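Local coordinates for tail spike protein (Acinetobacter phage vB_AbaP_AS12, PDB 6EU4) that probably recognises and degrades the capsular polysaccharide of its Acinetobacter baumannii host, as a trimeric phage tailspike built round a right-handed parallel beta-helix, at residues 116-121 against 136-141; 122-127 against 148-153; 167-172 against 260-265; 355-360 against 389-394. All coordinates share one frame; numbering follows the deposited sequence.

Contact 1. Residues 116-121 against 136-141; sequences GCKVRL and NTTIEG
Three main-chain bonds and one arginine bond set the frame of this parallel strand pair. Val119 N donates to Thr138 O in the carbonyl plane, Glu140 N reaches Val119 O at 2.8 Å nearly along the C=O axis, and Leu121 N binds Glu140 O. That last oxygen is gripped twice, because Arg120 NH1 also reaches Glu140 O at 3.0 Å, coming from above the carbonyl plane while the oxygen stays in the plane of the guanidinium. Bends at chi2 and chi3 turn the guanidinium toward the partner strand, bringing NH1 to this oxygen. Before the strands pair, water takes over: one molecule accepts from Thr138 N and bridges it to Cys117 O.

Charge rules the face of Lys118, Arg120 and Glu140. A fully extended lysine, with CG anti to the backbone N (chi1 178°), brings Lys118 NZ to 2.6 Å from Glu140 OE1, a salt bridge met nearly along the C-O axis. Both partners are shared round the trimer: Lys118 also pairs with Glu140 of the second subunit, and Glu140 with Lys118 of the third, so these long, flexible chains suit a subunit interface.

The other face is apolar, with branched side chains filling it; Leu121 CD1 meets Ile139 CG2 at 3.7 Å. There helix 106-113 covers Val119 and Ile139, while strands 88-89 and 192-194 continue the parallel ladder beyond 118-121 and 138-141.

Contact 2. Residues 122-127 against 148-153; sequences NGLYHT and GFIKTT
Gly148 opens the second strand with backbone angles that would jam a side chain against the preceding carbonyl, so only glycine sits there easily. Its N donates to Gly123 O, and its O accepts from Tyr125 N at 2.9 Å, nearly along the C=O axis. Phe149 turns to the same face as Tyr125. The two rings cross obliquely, Tyr125 CD2 standing 3.9 Å from Phe149 CE1 at the edge of the phenylalanine ring, and Ile109 of helix 106-113 packs on both. The tyrosine hydroxyl keeps its polar end satisfied by accepting from Asn122 N at 3.0 Å and bonding to Glu92.

Ile150 swings to the opposite face. Its N binds Tyr125 O, its O takes Thr127 N, and its beta-branched side chain lies alongside His126, pointing the same way; Ile150 CB sits 4.0 Å from the centroid of the His126 ring, over its face, in a CH-pi contact. Lys151 returns to the Thr127 face, its chain bent at chi2 and chi4 so that Lys151 NZ reaches Thr153 O at 3.0 Å as well as Asn155 and Asp174. Thr152 N then closes the ladder on Thr127 O at 3.0 Å, while Thr152 CG2 approaches the edge of the His126 ring.

In-register parallel pairing, with Tyr125 and Phe149 lined up on one face and Leu124, His126 and Ile150 on the other, is characteristic of successive rungs of a parallel beta-helix.

Contact 3. Residues 167-172 against 260-265; sequences KIMNFD and TGTAWT
Met169, a selenomethionine in this crystal, fills the tight part of the contact. Its chain is bent at chi2 (-69°) and chi3 (-74°), folding the selenium and terminal methyl back toward the loop 260-265. Met169 SE lies 3.9 Å from Trp264 CB, the two side chains crossing at about a right angle, and Met169 CE reaches 3.6 Å from Thr262 OG1. A long, pliable, unbranched chain can bend to fit against both Thr262 and Trp264. The tryptophan is buried, with CG anti to its backbone N, and its NE1 is tied to Asp237, while Ile164 of strand 161-164, the hairpin partner of 167-170, packs on it.

Toward solvent the fit loosens. Lys167 lays its aliphatic part along the loop, Lys167 CD coming 3.4 Å from Ala263 O, and Ala263 is small enough for its CB to rest close to Ile168 O and Lys167 CB. Water supplies the polar links here: one molecule accepts from Lys167 NZ and donates to Ala263 O at 2.9 Å, and another accepts from Ala263 N and donates to Ile168 O at 2.7 Å.

The loop holds its own shape through Thr262 OG1, which accepts from Trp264 N at 3.1 Å in an ST turn; Asn170 OD1 forms an Asx turn with Asp172 N. A beta-hairpin, 161-164 with 167-170, thus packs on the loop between strands 253-257 and 268-274, both being excursions from the parallel beta-helix.

Contact 4. Residues 355-360 against 389-394; sequences IYNKYK and GFAYNS
The Asn357 amide clasps the main chain of Tyr392 by two bonds. The asparagine CG sits between its backbone N and carbonyl carbon (chi1 57°), which turns the amide toward the other segment: Asn357 OD1 accepts from Tyr392 N at 2.9 Å on an in-plane lone pair, and Asn357 ND2 donates to Tyr392 O at 2.9 Å, again on a lone pair and near the amide plane. An asparagine amide, with acceptor and donor side by side like a peptide group, can continue the pairing past the end of the strand. Asn357 is also the centre of an inverse gamma turn.

The aromatic rings are set obliquely. Tyr392 OH meets the edge of the Tyr356 ring, 3.4 Å from Tyr356 CD1, while the Ala391 methyl lies over the centre of one face of the Tyr392 ring. Lys358 runs extended alongside Tyr392, pointing the same way, with Lys358 CB 4.0 Å from Tyr392 CE2. On the inner side Ile355 and Phe390 also lie side by side; Ile355 CG2 lies 3.6 Å from Phe390 CD1, at the edge of the ring, and Met372 packs against both.

Two backbone bonds precede the clasp, Ile355 N to Gly389 O and Ala391 N to Ile355 O, the latter 2.8 Å and nearly along the C=O axis.

At the far end a water joins Lys358 NZ to Tyr392 OH, and Lys358 also forms a salt bridge with Asp307. The chemistry therefore grades from apolar packing through a buried amide to charge and water, and the lysine's nearby positive charge would probably polarise the tyrosine hydroxyl.

Overall arrangement
Contacts 1 and 2 join the same two successive coils at consecutive strands, 118-121 then 124-127 on one coil and 138-141 then 148-151 on the next, and they touch where Leu121 CD2 packs on Phe149 CZ at 3.9 Å. Both are mainly buried and bonded strand to strand. Helix 106-113 covers the apolar face of both, meeting aliphatic side chains in contact 1 and mainly aromatic ones in contact 2; contact 1 also carries charges into the trimer interface. Contacts 3 and 4 are partly buried. Contact 4, centred about 46 Å from contact 1, catches the same parallel pairing as it frays into loops, with a side-chain amide continuing the bonding. Contact 3 lies off the strand ladder and relies on selenomethionine packing and water bridges.

Contact 1. Residues 116-121 against 136-141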
loop_
_atom_site.group_PDB
_atom_site.type_symbol
_atom_site.label_atom_id
_atom_site.label_comp_id
_atom_site.label_asym_id
_atom_site.label_seq_id
_atom_site.Cartn_x
_atom_site.Cartn_y
_atom_site.Cartn_z
ATOM N N GLY A 116 -21.168 -21.922 23.549
ATOM C CA GLY A 116 -21.251 -20.502 23.813
ATOM C C GLY A 116 -20.155 -19.962 24.705
ATOM O O GLY A 116 -20.094 -18.739 24.915
ATOM N N CYS A 117 -19.291 -20.822 25.246
ATOM C CA CYS A 117 -18.144 -20.361 26.016
ATOM C C CYS A 117 -16.994 -19.986 25.088
ATOM O O CYS A 117 -16.880 -20.483 23.966
ATOM C CB CYS A 117 -17.660 -21.445 26.982
ATOM S SG CYS A 117 -18.957 -22.135 28.036
ATOM N N LYS A 118 -16.122 -19.108 25.584
ATOM C CA LYS A 118 -14.776 -19.023 25.037
ATOM C C LYS A 118 -14.089 -20.362 25.263
ATOM O O LYS A 118 -14.198 -20.954 26.338
ATOM C CB LYS A 118 -13.991 -17.896 25.719
ATOM C CG LYS A 118 -12.555 -17.774 25.232
ATOM C CD LYS A 118 -11.815 -16.596 25.872
ATOM C CE LYS A 118 -10.401 -16.503 25.325
ATOM N NZ LYS A 118 -9.679 -15.337 25.912
ATOM N N VAL A 119 -13.402 -20.855 24.242
ATOM C CA VAL A 119 -12.756 -22.166 24.280
ATOM C C VAL A 119 -11.253 -21.958 24.303
ATOM O O VAL A 119 -10.695 -21.361 23.375
ATOM C CB VAL A 119 -13.148 -23.028 23.078
ATOM C CG1 VAL A 119 -12.378 -24.340 23.108
ATOM C CG2 VAL A 119 -14.631 -23.310 23.099
ATOM N N ARG A 120 -10.602 -22.489 25.336
ATOM C CA ARG A 120 -9.153 -22.493 25.439
ATOM C C ARG A 120 -8.596 -23.860 25.056
ATOM O O ARG A 120 -9.061 -24.895 25.551
ATOM C CB ARG A 120 -8.718 -22.126 26.856
ATOM C CG ARG A 120 -8.909 -20.639 27.172
ATOM C CD ARG A 120 -7.770 -19.768 26.603
ATOM N NE ARG A 120 -6.586 -19.923 27.448
ATOM C CZ ARG A 120 -5.504 -20.625 27.129
ATOM N NH1 ARG A 120 -5.392 -21.225 25.938
ATOM N NH2 ARG A 120 -4.515 -20.726 28.017
ATOM N N LEU A 121 -7.598 -23.860 24.185
ATOM C CA LEU A 121 -6.899 -25.076 23.785
ATOM C C LEU A 121 -5.554 -25.135 24.499
ATOM O O LEU A 121 -4.754 -24.201 24.405
ATOM C CB LEU A 121 -6.708 -25.107 22.268
ATOM C CG LEU A 121 -8.008 -24.997 21.454
ATOM C CD1 LEU A 121 -7.724 -25.066 19.947
ATOM C CD2 LEU A 121 -9.047 -26.049 21.855
ATOM N N ASN A 136 -20.083 -16.509 16.452
ATOM C CA ASN A 136 -19.785 -15.922 17.757
ATOM C C ASN A 136 -18.933 -16.858 18.600
ATOM O O ASN A 136 -19.155 -17.024 19.800
ATOM C CB ASN A 136 -21.071 -15.554 18.492
ATOM C CG ASN A 136 -20.931 -14.290 19.320
ATOM O OD1 ASN A 136 -21.365 -13.207 18.916
ATOM N ND2 ASN A 136 -20.332 -14.426 20.493
ATOM N N THR A 137 -17.948 -17.482 17.964
ATOM C CA THR A 137 -17.093 -18.460 18.612
ATOM C C THR A 137 -15.689 -17.897 18.731
ATOM O O THR A 137 -15.084 -17.518 17.722
ATOM C CB THR A 137 -17.060 -19.761 17.810
ATOM O OG1 THR A 137 -18.394 -20.146 17.519
ATOM C CG2 THR A 137 -16.401 -20.858 18.606
ATOM N N THR A 138 -15.166 -17.861 19.952
ATOM C CA THR A 138 -13.777 -17.493 20.206
ATOM C C THR A 138 -13.056 -18.742 20.693
ATOM O O THR A 138 -13.495 -19.380 21.661
ATOM C CB THR A 138 -13.676 -16.343 21.214
ATOM O OG1 THR A 138 -14.227 -15.153 20.627
ATOM C CG2 THR A 138 -12.219 -16.061 21.589
ATOM N N ILE A 139 -11.962 -19.090 20.005
ATOM C CA ILE A 139 -11.127 -20.247 20.314
ATOM C C ILE A 139 -9.696 -19.739 20.398
ATOM O O ILE A 139 -9.210 -19.111 19.451
ATOM C CB ILE A 139 -11.232 -21.345 19.239
ATOM C CG1 ILE A 139 -12.686 -21.719 18.961
ATOM C CG2 ILE A 139 -10.408 -22.558 19.654
ATOM C CD1 ILE A 139 -12.861 -22.615 17.748
ATOM N N GLU A 140 -9.027 -19.985 21.526
ATOM C CA GLU A 140 -7.703 -19.428 21.785
ATOM C C GLU A 140 -6.778 -20.519 22.318
ATOM O O GLU A 140 -7.032 -21.078 23.391
ATOM C CB GLU A 140 -7.782 -18.267 22.789
ATOM C CG GLU A 140 -6.418 -17.646 23.155
ATOM C CD GLU A 140 -6.509 -16.621 24.285
ATOM O OE1 GLU A 140 -7.617 -16.116 24.551
ATOM O OE2 GLU A 140 -5.463 -16.310 24.896
ATOM N N GLY A 141 -5.707 -20.814 21.577
ATOM C CA GLY A 141 -4.587 -21.558 22.102
ATOM C C GLY A 141 -3.445 -20.608 22.447
ATOM O O GLY A 141 -3.533 -19.399 22.254
HETATM O O HOH W 1 -19.580 -17.209 22.685
HETATM O O HOH W 2 -16.998 -18.514 22.085
#

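Contact 2. Residues 122-127 against 148-153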
loop_
_atom_site.group_PDB
_atom_site.type_symbol
_atom_site.label_atom_id
_atom_site.label_comp_id
_atom_site.label_asym_id
_atom_site.label_seq_id
_atom_site.Cartn_x
_atom_site.Cartn_y
_atom_site.Cartn_z
ATOM N N ASN A 122 -5.299 -26.241 25.200
ATOM C CA ASN A 122 -4.175 -26.325 26.125
ATOM C C ASN A 122 -3.177 -27.418 25.776
ATOM O O ASN A 122 -2.302 -27.736 26.589
ATOM C CB ASN A 122 -4.719 -26.536 27.527
ATOM C CG ASN A 122 -5.738 -25.499 27.886
ATOM O OD1 ASN A 122 -5.546 -24.312 27.597
ATOM N ND2 ASN A 122 -6.840 -25.930 28.485
ATOM N N GLY A 123 -3.289 -27.991 24.591
ATOM C CA GLY A 123 -2.380 -29.023 24.144
ATOM C C GLY A 123 -2.922 -29.567 22.843
ATOM O O GLY A 123 -3.742 -28.917 22.197
ATOM N N LEU A 124 -2.465 -30.758 22.471
ATOM C CA LEU A 124 -2.924 -31.404 21.250
ATOM C C LEU A 124 -4.056 -32.365 21.580
ATOM O O LEU A 124 -3.950 -33.189 22.504
ATOM C CB LEU A 124 -1.801 -32.152 20.556
ATOM C CG LEU A 124 -0.647 -31.256 20.116
ATOM C CD1 LEU A 124 0.534 -32.122 19.654
ATOM C CD2 LEU A 124 -1.104 -30.258 19.046
ATOM N N TYR A 125 -5.127 -32.252 20.821
ATOM C CA TYR A 125 -6.277 -33.132 20.941
ATOM C C TYR A 125 -6.407 -33.907 19.638
ATOM O O TYR A 125 -6.291 -33.324 18.557
ATOM C CB TYR A 125 -7.542 -32.337 21.196
ATOM C CG TYR A 125 -7.449 -31.346 22.326
ATOM C CD1 TYR A 125 -7.742 -31.710 23.634
ATOM C CD2 TYR A 125 -7.067 -30.037 22.080
ATOM C CE1 TYR A 125 -7.670 -30.780 24.675
ATOM C CE2 TYR A 125 -6.995 -29.099 23.105
ATOM C CZ TYR A 125 -7.293 -29.465 24.384
ATOM O OH TYR A 125 -7.201 -28.523 25.382
ATOM N N HIS A 126 -6.637 -35.216 19.739
ATOM C CA HIS A 126 -6.767 -36.073 18.564
ATOM C C HIS A 126 -8.238 -36.337 18.265
ATOM O O HIS A 126 -9.047 -36.505 19.176
ATOM C CB HIS A 126 -6.018 -37.391 18.774
ATOM C CG HIS A 126 -4.540 -37.206 18.800
ATOM N ND1 HIS A 126 -3.890 -36.603 19.858
ATOM C CD2 HIS A 126 -3.589 -37.499 17.883
ATOM C CE1 HIS A 126 -2.596 -36.550 19.593
ATOM N NE2 HIS A 126 -2.388 -37.088 18.402
ATOM N N THR A 127 -8.581 -36.338 16.978
ATOM C CA THR A 127 -9.969 -36.428 16.550
ATOM C C THR A 127 -10.109 -37.424 15.413
ATOM O O THR A 127 -9.259 -37.489 14.526
ATOM C CB THR A 127 -10.478 -35.078 16.073
ATOM O OG1 THR A 127 -9.606 -34.602 15.033
ATOM C CG2 THR A 127 -10.521 -34.099 17.229
ATOM N N GLY A 148 -3.781 -27.555 19.467
ATOM C CA GLY A 148 -4.548 -27.756 18.260
ATOM C C GLY A 148 -5.093 -29.160 18.157
ATOM O O GLY A 148 -5.158 -29.894 19.139
ATOM N N PHE A 149 -5.503 -29.485 16.931
ATOM C CA PHE A 149 -6.259 -30.696 16.637
ATOM C C PHE A 149 -5.482 -31.530 15.635
ATOM O O PHE A 149 -5.042 -31.005 14.606
ATOM C CB PHE A 149 -7.639 -30.376 16.051
ATOM C CG PHE A 149 -8.502 -29.522 16.934
ATOM C CD1 PHE A 149 -8.532 -29.711 18.307
ATOM C CD2 PHE A 149 -9.288 -28.522 16.391
ATOM C CE1 PHE A 149 -9.332 -28.908 19.130
ATOM C CE2 PHE A 149 -10.081 -27.705 17.213
ATOM C CZ PHE A 149 -10.094 -27.909 18.590
ATOM N N ILE A 150 -5.358 -32.824 15.926
ATOM C CA ILE A 150 -4.712 -33.791 15.051
ATOM C C ILE A 150 -5.782 -34.776 14.598
ATOM O O ILE A 150 -6.318 -35.537 15.412
ATOM C CB ILE A 150 -3.567 -34.519 15.762
ATOM C CG1 ILE A 150 -2.639 -33.506 16.450
ATOM C CG2 ILE A 150 -2.810 -35.393 14.777
ATOM C CD1 ILE A 150 -1.931 -32.576 15.497
ATOM N N LYS A 151 -6.087 -34.774 13.308
ATOM C CA LYS A 151 -7.100 -35.664 12.771
ATOM C C LYS A 151 -6.450 -36.958 12.296
ATOM O O LYS A 151 -5.467 -36.921 11.550
ATOM C CB LYS A 151 -7.835 -34.984 11.621
ATOM C CG LYS A 151 -8.916 -35.878 11.057
ATOM C CD LYS A 151 -10.131 -35.098 10.684
ATOM C CE LYS A 151 -11.260 -36.009 10.267
ATOM N NZ LYS A 151 -11.166 -36.334 8.853
ATOM N N THR A 152 -7.020 -38.095 12.703
ATOM C CA THR A 152 -6.390 -39.401 12.532
ATOM C C THR A 152 -7.039 -40.265 11.461
ATOM O O THR A 152 -6.612 -41.414 11.261
ATOM C CB THR A 152 -6.426 -40.179 13.850
ATOM O OG1 THR A 152 -7.785 -40.469 14.187
ATOM C CG2 THR A 152 -5.788 -39.367 14.977
ATOM N N THR A 153 -8.072 -39.772 10.807
ATOM C CA THR A 153 -8.818 -40.520 9.804
ATOM C C THR A 153 -9.179 -39.584 8.663
ATOM O O THR A 153 -8.977 -38.364 8.740
ATOM C CB THR A 153 -10.136 -41.082 10.346
ATOM O OG1 THR A 153 -11.060 -39.982 10.476
ATOM C CG2 THR A 153 -9.954 -41.784 11.688
#

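Contact 3. Residues 167-172 against 260-265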
loop_
_atom_site.group_PDB
_atom_site.type_symbol
_atom_site.label_atom_id
_atom_site.label_comp_id
_atom_site.label_asym_id
_atom_site.label_seq_id
_atom_site.Cartn_x
_atom_site.Cartn_y
_atom_site.Cartn_z
ATOM N N LYS A 167 -29.747 -22.630 -1.901
ATOM C CA LYS A 167 -28.734 -23.531 -2.449
ATOM C C LYS A 167 -28.522 -24.708 -1.510
ATOM O O LYS A 167 -28.400 -24.536 -0.295
ATOM C CB LYS A 167 -27.387 -22.813 -2.670
ATOM C CG LYS A 167 -27.487 -21.572 -3.546
ATOM C CD LYS A 167 -27.941 -21.912 -4.940
ATOM C CE LYS A 167 -27.864 -20.701 -5.858
ATOM N NZ LYS A 167 -28.185 -21.129 -7.255
ATOM N N ILE A 168 -28.451 -25.906 -2.073
ATOM C CA ILE A 168 -28.257 -27.098 -1.261
ATOM C C ILE A 168 -26.763 -27.250 -1.017
ATOM O O ILE A 168 -25.987 -27.414 -1.963
ATOM C CB ILE A 168 -28.844 -28.341 -1.937
ATOM C CG1 ILE A 168 -30.354 -28.166 -2.033
ATOM C CG2 ILE A 168 -28.485 -29.592 -1.125
ATOM C CD1 ILE A 168 -31.112 -29.300 -2.748
HETATM N N MSE A 169 -26.373 -27.191 0.251
HETATM C CA MSE A 169 -24.991 -27.306 0.680
HETATM C C MSE A 169 -24.824 -28.589 1.481
HETATM O O MSE A 169 -25.751 -29.094 2.097
HETATM C CB MSE A 169 -24.585 -26.098 1.525
HETATM C CG MSE A 169 -24.866 -24.774 0.845
HETATM SE SE MSE A 169 -23.690 -24.535 -0.678
HETATM C CE MSE A 169 -21.999 -24.141 0.223
ATOM N N ASN A 170 -23.613 -29.114 1.469
ATOM C CA ASN A 170 -23.297 -30.326 2.205
ATOM C C ASN A 170 -21.912 -30.138 2.800
ATOM O O ASN A 170 -20.973 -29.769 2.093
ATOM C CB ASN A 170 -23.357 -31.552 1.302
ATOM C CG ASN A 170 -23.197 -32.858 2.075
ATOM O OD1 ASN A 170 -22.185 -33.069 2.733
ATOM N ND2 ASN A 170 -24.201 -33.728 1.995
ATOM N N PHE A 171 -21.810 -30.325 4.108
ATOM C CA PHE A 171 -20.569 -30.077 4.821
ATOM C C PHE A 171 -19.831 -31.374 5.162
ATOM O O PHE A 171 -18.845 -31.338 5.919
ATOM C CB PHE A 171 -20.857 -29.269 6.078
ATOM C CG PHE A 171 -21.528 -27.943 5.801
ATOM C CD1 PHE A 171 -22.905 -27.872 5.659
ATOM C CD2 PHE A 171 -20.792 -26.778 5.701
ATOM C CE1 PHE A 171 -23.523 -26.667 5.400
ATOM C CE2 PHE A 171 -21.417 -25.572 5.448
ATOM C CZ PHE A 171 -22.774 -25.524 5.297
ATOM N N ASP A 172 -20.253 -32.498 4.585
ATOM C CA ASP A 172 -19.713 -33.811 4.943
ATOM C C ASP A 172 -18.485 -34.129 4.082
ATOM O O ASP A 172 -18.465 -35.068 3.276
ATOM C CB ASP A 172 -20.787 -34.883 4.791
ATOM C CG ASP A 172 -21.981 -34.684 5.751
ATOM O OD1 ASP A 172 -21.915 -33.818 6.653
ATOM O OD2 ASP A 172 -22.989 -35.418 5.608
ATOM N N THR A 260 -15.356 -23.129 -6.539
ATOM C CA THR A 260 -16.493 -23.233 -7.460
ATOM C C THR A 260 -17.257 -24.547 -7.337
ATOM O O THR A 260 -18.244 -24.752 -8.063
ATOM C CB THR A 260 -16.016 -23.130 -8.902
ATOM O OG1 THR A 260 -15.054 -24.174 -9.129
ATOM C CG2 THR A 260 -15.393 -21.765 -9.191
ATOM N N GLY A 261 -16.812 -25.452 -6.480
ATOM C CA GLY A 261 -17.348 -26.794 -6.440
ATOM C C GLY A 261 -18.588 -27.039 -5.594
ATOM O O GLY A 261 -18.861 -28.200 -5.255
ATOM N N THR A 262 -19.360 -25.996 -5.267
ATOM C CA THR A 262 -20.641 -26.148 -4.573
ATOM C C THR A 262 -21.732 -25.432 -5.370
ATOM O O THR A 262 -21.471 -24.748 -6.370
ATOM C CB THR A 262 -20.609 -25.600 -3.129
ATOM O OG1 THR A 262 -20.777 -24.165 -3.134
ATOM C CG2 THR A 262 -19.312 -25.974 -2.417
ATOM N N ALA A 263 -22.977 -25.569 -4.901
ATOM C CA ALA A 263 -24.097 -24.885 -5.535
ATOM C C ALA A 263 -24.084 -23.380 -5.291
ATOM O O ALA A 263 -24.810 -22.643 -5.969
ATOM C CB ALA A 263 -25.419 -25.460 -5.016
ATOM N N TRP A 264 -23.304 -22.910 -4.329
ATOM C CA TRP A 264 -23.279 -21.490 -3.990
ATOM C C TRP A 264 -22.417 -20.728 -4.986
ATOM O O TRP A 264 -21.303 -21.153 -5.304
ATOM C CB TRP A 264 -22.720 -21.324 -2.586
ATOM C CG TRP A 264 -22.883 -20.006 -1.942
ATOM C CD1 TRP A 264 -22.100 -18.891 -2.119
ATOM C CD2 TRP A 264 -23.861 -19.661 -0.957
ATOM N NE1 TRP A 264 -22.542 -17.881 -1.306
ATOM C CE2 TRP A 264 -23.621 -18.324 -0.585
ATOM C CE3 TRP A 264 -24.914 -20.356 -0.353
ATOM C CZ2 TRP A 264 -24.400 -17.665 0.358
ATOM C CZ3 TRP A 264 -25.689 -19.702 0.581
ATOM C CH2 TRP A 264 -25.427 -18.364 0.930
ATOM N N THR A 265 -22.920 -19.601 -5.462
ATOM C CA THR A 265 -22.141 -18.780 -6.386
ATOM C C THR A 265 -20.955 -18.117 -5.688
ATOM O O THR A 265 -21.164 -17.322 -4.755
ATOM C CB THR A 265 -23.046 -17.722 -6.998
ATOM O OG1 THR A 265 -24.055 -18.381 -7.788
ATOM C CG2 THR A 265 -22.252 -16.763 -7.859
HETATM O O HOH W 3 -26.534 -23.483 -8.164
HETATM O O HOH W 4 -23.491 -27.688 -2.951
#

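Contact 4. Residues 355-360 against 389-394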
loop_
_atom_site.group_PDB
_atom_site.type_symbol
_atom_site.label_atom_id
_atom_site.label_comp_id
_atom_site.label_asym_id
_atom_site.label_seq_id
_atom_site.Cartn_x
_atom_site.Cartn_y
_atom_site.Cartn_z
ATOM N N ILE A 355 13.200 -18.516 -8.489
ATOM C CA ILE A 355 12.079 -18.838 -9.365
ATOM C C ILE A 355 12.654 -19.452 -10.637
ATOM O O ILE A 355 13.305 -18.772 -11.445
ATOM C CB ILE A 355 11.211 -17.612 -9.680
ATOM C CG1 ILE A 355 10.655 -17.000 -8.376
ATOM C CG2 ILE A 355 10.082 -18.008 -10.660
ATOM C CD1 ILE A 355 10.246 -15.534 -8.565
ATOM N N TYR A 356 12.414 -20.750 -10.817
ATOM C CA TYR A 356 13.017 -21.516 -11.907
ATOM C C TYR A 356 12.033 -21.573 -13.066
ATOM O O TYR A 356 11.193 -22.466 -13.153
ATOM C CB TYR A 356 13.417 -22.883 -11.388
ATOM C CG TYR A 356 14.380 -22.691 -10.277
ATOM C CD1 TYR A 356 15.692 -22.286 -10.533
ATOM C CD2 TYR A 356 13.970 -22.797 -8.965
ATOM C CE1 TYR A 356 16.591 -22.056 -9.488
ATOM C CE2 TYR A 356 14.876 -22.582 -7.915
ATOM C CZ TYR A 356 16.164 -22.204 -8.187
ATOM O OH TYR A 356 17.037 -21.983 -7.135
ATOM N N ASN A 357 12.139 -20.583 -13.961
ATOM C CA ASN A 357 11.170 -20.383 -15.035
ATOM C C ASN A 357 11.592 -21.190 -16.265
ATOM O O ASN A 357 11.995 -20.659 -17.306
ATOM C CB ASN A 357 11.026 -18.898 -15.359
ATOM C CG ASN A 357 12.359 -18.230 -15.748
ATOM O OD1 ASN A 357 13.396 -18.442 -15.120
ATOM N ND2 ASN A 357 12.320 -17.429 -16.794
ATOM N N LYS A 358 11.466 -22.511 -16.126
ATOM C CA LYS A 358 11.895 -23.447 -17.163
ATOM C C LYS A 358 10.794 -24.405 -17.608
ATOM O O LYS A 358 11.096 -25.424 -18.248
ATOM C CB LYS A 358 13.105 -24.257 -16.687
ATOM C CG LYS A 358 12.845 -25.070 -15.424
ATOM C CD LYS A 358 14.084 -25.919 -15.040
ATOM C CE LYS A 358 13.788 -26.792 -13.833
ATOM N NZ LYS A 358 14.981 -27.574 -13.398
ATOM N N TYR A 359 9.533 -24.114 -17.306
ATOM C CA TYR A 359 8.452 -25.063 -17.513
ATOM C C TYR A 359 7.511 -24.606 -18.622
ATOM O O TYR A 359 7.238 -23.411 -18.779
ATOM C CB TYR A 359 7.687 -25.280 -16.213
ATOM C CG TYR A 359 8.581 -25.837 -15.139
ATOM C CD1 TYR A 359 8.957 -27.181 -15.170
ATOM C CD2 TYR A 359 9.069 -25.038 -14.116
ATOM C CE1 TYR A 359 9.762 -27.710 -14.220
ATOM C CE2 TYR A 359 9.900 -25.570 -13.143
ATOM C CZ TYR A 359 10.244 -26.913 -13.220
ATOM O OH TYR A 359 11.057 -27.509 -12.287
ATOM N N LYS A 360 7.007 -25.581 -19.371
ATOM C CA LYS A 360 6.148 -25.331 -20.517
ATOM C C LYS A 360 4.983 -26.307 -20.519
ATOM O O LYS A 360 5.144 -27.473 -20.126
ATOM C CB LYS A 360 6.918 -25.474 -21.840
ATOM C CG LYS A 360 8.066 -24.496 -21.971
ATOM C CD LYS A 360 8.873 -24.687 -23.243
ATOM C CE LYS A 360 9.969 -23.655 -23.288
ATOM N NZ LYS A 360 10.832 -23.821 -24.507
ATOM N N GLY A 389 13.245 -12.727 -8.978
ATOM C CA GLY A 389 14.361 -13.625 -9.183
ATOM C C GLY A 389 14.070 -14.719 -10.194
ATOM O O GLY A 389 14.312 -15.897 -9.913
ATOM N N PHE A 390 13.572 -14.345 -11.381
ATOM C CA PHE A 390 13.385 -15.307 -12.459
ATOM C C PHE A 390 14.770 -15.739 -12.940
ATOM O O PHE A 390 15.563 -14.901 -13.380
ATOM C CB PHE A 390 12.591 -14.674 -13.600
ATOM C CG PHE A 390 11.237 -14.130 -13.181
ATOM C CD1 PHE A 390 10.389 -14.869 -12.368
ATOM C CD2 PHE A 390 10.827 -12.890 -13.613
ATOM C CE1 PHE A 390 9.157 -14.361 -11.981
ATOM C CE2 PHE A 390 9.614 -12.371 -13.246
ATOM C CZ PHE A 390 8.773 -13.086 -12.419
ATOM N N ALA A 391 15.076 -17.035 -12.836
ATOM C CA ALA A 391 16.464 -17.472 -12.969
ATOM C C ALA A 391 16.976 -17.380 -14.396
ATOM O O ALA A 391 18.189 -17.214 -14.593
ATOM C CB ALA A 391 16.621 -18.910 -12.461
ATOM N N TYR A 392 16.100 -17.533 -15.395
ATOM C CA TYR A 392 16.545 -17.863 -16.746
ATOM C C TYR A 392 16.058 -16.895 -17.822
ATOM O O TYR A 392 14.872 -16.552 -17.901
ATOM C CB TYR A 392 16.086 -19.270 -17.146
ATOM C CG TYR A 392 16.468 -20.337 -16.143
ATOM C CD1 TYR A 392 17.770 -20.459 -15.673
ATOM C CD2 TYR A 392 15.509 -21.181 -15.625
ATOM C CE1 TYR A 392 18.097 -21.412 -14.751
ATOM C CE2 TYR A 392 15.823 -22.124 -14.699
ATOM C CZ TYR A 392 17.109 -22.237 -14.256
ATOM O OH TYR A 392 17.403 -23.208 -13.335
ATOM N N ASN A 393 16.979 -16.545 -18.712
ATOM C CA ASN A 393 16.644 -16.032 -20.032
ATOM C C ASN A 393 17.335 -16.928 -21.054
ATOM O O ASN A 393 17.909 -17.970 -20.699
ATOM C CB ASN A 393 16.986 -14.537 -20.165
ATOM C CG ASN A 393 18.472 -14.254 -20.163
ATOM O OD1 ASN A 393 19.302 -15.143 -20.411
ATOM N ND2 ASN A 393 18.822 -12.985 -19.923
ATOM N N SER A 394 17.224 -16.578 -22.342
ATOM C CA SER A 394 17.557 -17.568 -23.364
ATOM C C SER A 394 19.052 -17.862 -23.439
ATOM O O SER A 394 19.430 -18.899 -24.007
ATOM C CB SER A 394 17.060 -17.145 -24.755
ATOM O OG SER A 394 17.746 -15.991 -25.214
HETATM O O HOH W 5 16.503 -25.525 -12.303
#